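Local coordinates for protein AF1502 (Archaeoglobus fulgidus, PDB 5A1Q) that is of unknown function but consists of a STAC domain, a type associated with transmembrane solute transport and two-component signal transduction systems, at residues 8-13 against 45-50; 14-19 against 64-69. All blocks are in the same frame, centred on the assembly; numbering follows the deposited sequence.

Contact 1: 8-13 against 45-50; sequences KKLLDE and EILSVL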
loop_
_atom_site.group_PDB
_atom_site.type_symbol
_atom_site.label_atom_id
_atom_site.label_comp_id
_atom_site.label_asym_id
_atom_site.label_seq_id
_atom_site.Cartn_x
_atom_site.Cartn_y
_atom_site.Cartn_z
ATOM N N LYS A 8 -3.003 -2.932 -17.874
ATOM C CA LYS A 8 -2.525 -4.138 -18.538
ATOM C C LYS A 8 -0.998 -4.126 -18.620
ATOM O O LYS A 8 -0.320 -5.147 -18.348
ATOM C CB LYS A 8 -3.128 -4.273 -19.913
ATOM C CG LYS A 8 -2.688 -5.523 -20.688
ATOM N N LYS A 9 -0.433 -2.982 -18.992
ATOM C CA LYS A 9 1.016 -2.890 -19.137
ATOM C C LYS A 9 1.716 -3.145 -17.769
ATOM O O LYS A 9 2.677 -3.951 -17.686
ATOM C CB LYS A 9 1.422 -1.542 -19.777
ATOM C CG LYS A 9 2.897 -1.242 -19.708
ATOM C CD LYS A 9 3.653 -2.062 -20.716
ATOM C CE LYS A 9 4.994 -1.420 -21.017
ATOM N NZ LYS A 9 5.920 -2.383 -21.677
ATOM N N LEU A 10 1.229 -2.514 -16.689
ATOM C CA LEU A 10 1.857 -2.577 -15.441
ATOM C C LEU A 10 1.699 -4.017 -14.877
ATOM O O LEU A 10 2.664 -4.599 -14.376
ATOM C CB LEU A 10 1.290 -1.479 -14.535
ATOM C CG LEU A 10 1.918 -1.446 -13.183
ATOM C CD1 LEU A 10 3.405 -1.143 -13.363
ATOM C CD2 LEU A 10 1.273 -0.428 -12.276
ATOM N N LEU A 11 0.490 -4.612 -14.989
ATOM C CA LEU A 11 0.290 -5.974 -14.538
ATOM C C LEU A 11 1.176 -6.928 -15.348
ATOM O O LEU A 11 1.784 -7.840 -14.765
ATOM C CB LEU A 11 -1.166 -6.352 -14.725
ATOM C CG LEU A 11 -1.482 -7.796 -14.348
ATOM C CD1 LEU A 11 -1.100 -8.078 -12.921
ATOM C CD2 LEU A 11 -2.985 -8.032 -14.613
ATOM N N ASP A 12 1.265 -6.752 -16.661
ATOM C CA ASP A 12 2.129 -7.621 -17.479
ATOM C C ASP A 12 3.619 -7.528 -17.056
ATOM O O ASP A 12 4.272 -8.571 -16.868
ATOM C CB ASP A 12 1.948 -7.340 -18.953
ATOM C CG ASP A 12 0.607 -7.876 -19.500
ATOM O OD1 ASP A 12 -0.078 -8.645 -18.766
ATOM O OD2 ASP A 12 0.230 -7.469 -20.608
ATOM N N GLU A 13 4.118 -6.326 -16.792
ATOM C CA GLU A 13 5.507 -6.192 -16.323
ATOM C C GLU A 13 5.703 -6.870 -14.946
ATOM O O GLU A 13 6.727 -7.517 -14.732
ATOM C CB GLU A 13 5.966 -4.717 -16.256
ATOM C CG GLU A 13 6.073 -4.035 -17.605
ATOM C CD GLU A 13 7.367 -4.328 -18.349
ATOM O OE1 GLU A 13 8.235 -5.055 -17.827
ATOM O OE2 GLU A 13 7.513 -3.804 -19.471
ATOM N N GLU A 45 3.650 5.959 -7.927
ATOM C CA GLU A 45 3.133 5.843 -6.531
ATOM C C GLU A 45 2.660 4.453 -6.201
ATOM O O GLU A 45 2.935 3.914 -5.111
ATOM C CB GLU A 45 2.061 6.848 -6.285
ATOM C CG GLU A 45 1.682 6.814 -4.828
ATOM C CD GLU A 45 1.067 8.101 -4.364
ATOM O OE1 GLU A 45 1.650 9.188 -4.604
ATOM O OE2 GLU A 45 -0.015 8.007 -3.760
ATOM N N ILE A 46 1.919 3.832 -7.107
ATOM C CA ILE A 46 1.589 2.435 -6.946
ATOM C C ILE A 46 2.792 1.495 -6.743
ATOM O O ILE A 46 2.887 0.692 -5.780
ATOM C CB ILE A 46 0.682 1.927 -8.097
ATOM C CG1 ILE A 46 -0.616 2.773 -8.202
ATOM C CG2 ILE A 46 0.517 0.385 -7.998
ATOM C CD1 ILE A 46 -1.365 2.472 -9.497
ATOM N N LEU A 47 3.797 1.630 -7.590
ATOM C CA LEU A 47 5.006 0.889 -7.410
ATOM C C LEU A 47 5.747 1.233 -6.127
ATOM O O LEU A 47 6.397 0.322 -5.548
ATOM C CB LEU A 47 5.956 1.080 -8.636
ATOM C CG LEU A 47 5.376 0.511 -9.897
ATOM C CD1 LEU A 47 6.266 0.891 -11.068
ATOM C CD2 LEU A 47 5.212 -0.997 -9.817
ATOM N N SER A 48 5.703 2.480 -5.677
ATOM C CA SER A 48 6.359 2.838 -4.432
ATOM C C SER A 48 5.785 1.990 -3.245
ATOM O O SER A 48 6.533 1.582 -2.338
ATOM C CB SER A 48 6.298 4.345 -4.139
ATOM O OG SER A 48 4.982 4.788 -3.728
ATOM N N VAL A 49 4.491 1.783 -3.203
ATOM C CA VAL A 49 3.883 0.894 -2.182
ATOM C C VAL A 49 4.427 -0.526 -2.256
ATOM O O VAL A 49 4.888 -1.075 -1.291
ATOM C CB VAL A 49 2.331 0.909 -2.218
ATOM C CG1 VAL A 49 1.691 -0.084 -1.267
ATOM C CG2 VAL A 49 1.870 2.341 -1.999
ATOM N N LEU A 50 4.458 -1.113 -3.459
ATOM C CA LEU A 50 4.905 -2.448 -3.633
ATOM C C LEU A 50 6.401 -2.587 -3.366
ATOM O O LEU A 50 6.822 -3.666 -2.871
ATOM C CB LEU A 50 4.558 -2.982 -5.011
ATOM C CG LEU A 50 3.039 -3.102 -5.282
ATOM C CD1 LEU A 50 2.792 -3.559 -6.725
ATOM C CD2 LEU A 50 2.385 -3.948 -4.236
#
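Leu10 on helix 7-18 meets Leu47 and Ile46 on helix 43-51 in a purely apolar contact that buries 114 Å². The two methyls of Leu10 divide the work. CD1 lies 4.0 Å from Leu47 CD2 and 4.2 Å from Leu47 CD1, so it faces the fork of that leucine, and the two side chains run alongside each other in opposing senses. Leu10 CD2 has a looser neighbour in Ile46 CG2, at 4.4 Å. With chi1 at -179°, Leu10 CG points away from its own N and its fork extends toward Leu47; the CA atoms of Leu10 and Leu47 are 9.3 Å apart.

The polar bonds remain inside each helix. Lys9 NZ pairs with Glu13 OE2 at 3.1 Å, one turn on, where OE2 offers its anti lone pair. Ser48 OG bonds back to Glu45 O at 2.6 Å, tilted 18° from the carbonyl plane, and Val49 N is a second donor to the same oxygen.

Leu26 of helix 22-33 touches both Leu10 and Ile46, Met30 adds to Ile46, and helix 57-70 reaches Leu47 through Glu64. On the same helix as Leu47, Glu45 and Val49 pack on Met52 of the second subunit.

Contact 2: 14-19 against 64-69; sequences LKKEIG and EERLEK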
loop_
_atom_site.group_PDB
_atom_site.type_symbol
_atom_site.label_atom_id
_atom_site.label_comp_id
_atom_site.label_asym_id
_atom_site.label_seq_id
_atom_site.Cartn_x
_atom_site.Cartn_y
_atom_site.Cartn_z
ATOM N N LEU A 14 4.740 -6.732 -14.033
ATOM C CA LEU A 14 4.893 -7.296 -12.720
ATOM C C LEU A 14 4.813 -8.803 -12.751
ATOM O O LEU A 14 5.581 -9.503 -12.069
ATOM C CB LEU A 14 3.848 -6.702 -11.766
ATOM C CG LEU A 14 3.973 -5.236 -11.350
ATOM C CD1 LEU A 14 2.670 -4.703 -10.760
ATOM C CD2 LEU A 14 5.062 -5.073 -10.314
ATOM N N LYS A 15 3.921 -9.350 -13.584
ATOM C CA LYS A 15 3.786 -10.791 -13.678
ATOM C C LYS A 15 5.040 -11.415 -14.248
ATOM O O LYS A 15 5.382 -12.527 -13.829
ATOM C CB LYS A 15 2.632 -11.187 -14.552
ATOM C CG LYS A 15 1.290 -10.994 -13.932
ATOM C CD LYS A 15 0.245 -11.376 -14.971
ATOM C CE LYS A 15 -1.005 -11.842 -14.305
ATOM N NZ LYS A 15 -2.025 -12.054 -15.374
ATOM N N LYS A 16 5.728 -10.700 -15.162
ATOM C CA LYS A 16 7.005 -11.191 -15.686
ATOM C C LYS A 16 7.993 -11.486 -14.546
ATOM O O LYS A 16 8.780 -12.449 -14.639
ATOM C CB LYS A 16 7.593 -10.175 -16.676
ATOM C CG LYS A 16 8.573 -10.716 -17.696
ATOM C CD LYS A 16 8.324 -10.091 -19.058
ATOM C CE LYS A 16 7.104 -10.710 -19.737
ATOM N NZ LYS A 16 6.583 -9.880 -20.857
ATOM N N GLU A 17 8.022 -10.638 -13.522
ATOM C CA GLU A 17 8.952 -10.790 -12.390
ATOM C C GLU A 17 8.437 -11.693 -11.230
ATOM O O GLU A 17 9.190 -12.521 -10.690
ATOM C CB GLU A 17 9.319 -9.395 -11.849
ATOM C CG GLU A 17 10.138 -8.549 -12.806
ATOM C CD GLU A 17 11.451 -9.215 -13.132
ATOM O OE1 GLU A 17 12.116 -9.689 -12.194
ATOM O OE2 GLU A 17 11.774 -9.320 -14.322
ATOM N N ILE A 18 7.152 -11.579 -10.909
ATOM C CA ILE A 18 6.532 -12.030 -9.647
ATOM C C ILE A 18 5.564 -13.239 -9.863
ATOM O O ILE A 18 5.180 -13.946 -8.904
ATOM C CB ILE A 18 5.808 -10.829 -8.965
ATOM C CG1 ILE A 18 6.858 -9.812 -8.367
ATOM C CG2 ILE A 18 4.833 -11.232 -7.899
ATOM C CD1 ILE A 18 6.280 -8.394 -8.227
ATOM N N GLY A 19 5.116 -13.472 -11.084
ATOM C CA GLY A 19 4.138 -14.520 -11.384
ATOM C C GLY A 19 2.720 -14.064 -11.228
ATOM O O GLY A 19 2.431 -12.878 -10.931
ATOM N N GLU A 64 10.441 -1.105 -12.233
ATOM C CA GLU A 64 10.691 0.355 -12.336
ATOM C C GLU A 64 11.794 0.691 -13.314
ATOM O O GLU A 64 11.693 1.586 -14.157
ATOM C CB GLU A 64 11.056 0.939 -10.987
ATOM C CG GLU A 64 9.896 0.922 -10.011
ATOM C CD GLU A 64 9.906 2.088 -9.042
ATOM O OE1 GLU A 64 10.326 3.195 -9.430
ATOM O OE2 GLU A 64 9.453 1.899 -7.893
ATOM N N GLU A 65 12.899 -0.049 -13.215
ATOM C CA GLU A 65 14.015 0.157 -14.070
ATOM C C GLU A 65 13.694 -0.030 -15.564
ATOM O O GLU A 65 14.099 0.779 -16.385
ATOM C CB GLU A 65 15.170 -0.797 -13.640
ATOM C CG GLU A 65 15.971 -0.232 -12.463
ATOM C CD GLU A 65 16.838 -1.285 -11.752
ATOM O OE1 GLU A 65 16.864 -2.441 -12.230
ATOM O OE2 GLU A 65 17.432 -0.956 -10.689
ATOM N N ARG A 66 12.907 -1.066 -15.845
ATOM C CA ARG A 66 12.492 -1.384 -17.224
ATOM C C ARG A 66 11.567 -0.313 -17.773
ATOM O O ARG A 66 11.650 0.025 -18.971
ATOM C CB ARG A 66 11.748 -2.727 -17.267
ATOM C CG ARG A 66 12.731 -3.897 -17.336
ATOM C CD ARG A 66 12.114 -5.238 -16.976
ATOM N NE ARG A 66 13.149 -6.294 -16.882
ATOM C CZ ARG A 66 12.898 -7.589 -16.655
ATOM N NH1 ARG A 66 11.636 -8.018 -16.498
ATOM N NH2 ARG A 66 13.910 -8.468 -16.582
ATOM N N LEU A 67 10.721 0.236 -16.920
ATOM C CA LEU A 67 9.832 1.329 -17.370
ATOM C C LEU A 67 10.606 2.585 -17.633
ATOM O O LEU A 67 10.352 3.235 -18.638
ATOM C CB LEU A 67 8.691 1.555 -16.392
ATOM C CG LEU A 67 7.692 0.412 -16.263
ATOM C CD1 LEU A 67 6.630 0.736 -15.226
ATOM C CD2 LEU A 67 7.063 0.102 -17.609
ATOM N N GLU A 68 11.586 2.905 -16.775
ATOM C CA GLU A 68 12.473 4.050 -16.996
ATOM C C GLU A 68 13.226 3.969 -18.306
ATOM O O GLU A 68 13.397 4.969 -19.021
ATOM C CB GLU A 68 13.482 4.186 -15.842
ATOM C CG GLU A 68 12.898 4.751 -14.553
ATOM C CD GLU A 68 12.739 6.272 -14.560
ATOM O OE1 GLU A 68 13.185 6.931 -15.529
ATOM O OE2 GLU A 68 12.162 6.814 -13.585
ATOM N N LYS A 69 13.710 2.775 -18.644
ATOM C CA LYS A 69 14.467 2.564 -19.876
ATOM C C LYS A 69 13.639 2.814 -21.139
ATOM O O LYS A 69 14.146 3.403 -22.137
ATOM C CB LYS A 69 15.119 1.148 -19.894
ATOM C CG LYS A 69 16.645 1.178 -19.758
ATOM C CD LYS A 69 17.128 1.981 -18.544
ATOM C CE LYS A 69 17.072 1.160 -17.263
ATOM N NZ LYS A 69 16.820 1.996 -16.055
#
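Glu17 and Arg66 form the one salt bridge between 14-19 and 64-69, with OE2 of Glu17 2.5 Å from NH1 of Arg66. That separation is unusually short, so the pairing is more secure than its exact length. A single carboxylate oxygen does the touching: OE2 is also 3.2 Å from Arg66 NH2, whereas OE1 is turned away from the guanidinium. The carboxylate and guanidinium planes stand 76° apart, and OE2 approaches the guanidinium obliquely, which excludes a flat, two-pronged pairing.

The torsions explain this meeting. In Glu17, CG is anti to the carbonyl carbon (chi1 -67°) and the chain then folds at chi2 (-61°), bringing the carboxylate round to its partner. Arg66 instead runs extended from CG to NE, and so spans most of the distance between the helices. Each reaches toward the other from its own helix.

Lys16 adds a weaker approach: its CG lies 4.3 Å from Arg66 NH1, but the rest of the chain leads away, keeping NZ 6.9 Å from that nitrogen. Arg66 and Lys16 are both exposed, so solvent probably screens these charges.

Replacing Glu17 with an alanine would probably leave Arg66 without its carboxylate mate here and its guanidinium freer to turn.

Glu17 also touches Tyr59 and Ile62, and Leu14 packs on Val63, all three partners belonging to helix 57-70. Joining helix 7-18 to helix 57-70 at the surface, beside these apolar neighbours, the bridge is an interhelical salt bridge of the four-helix STAC domain.

In the fold
From the N terminus, helix 7-18 supplies the first segment of both contacts, 8-13 followed by 14-19. The chain then passes through helix 22-33 before 45-50 returns to close contact 1 across 31 intervening residues. Contact 2 closes only when 64-69 arrives, after 44 residues. Their segments alternate, so the two closures cross rather than nest. Together they tie helix 7-18 to helices 43-51 and 57-70, which are consecutive in the chain. Their centres are about 8 Å apart, and they touch directly: Leu14 CD2 lies 4.1 Å from Leu47 CD2, and Leu67 CD1 4.2 Å from Leu10 CD1. Contact 1 is buried near the chain's centre; contact 2 lies at its surface.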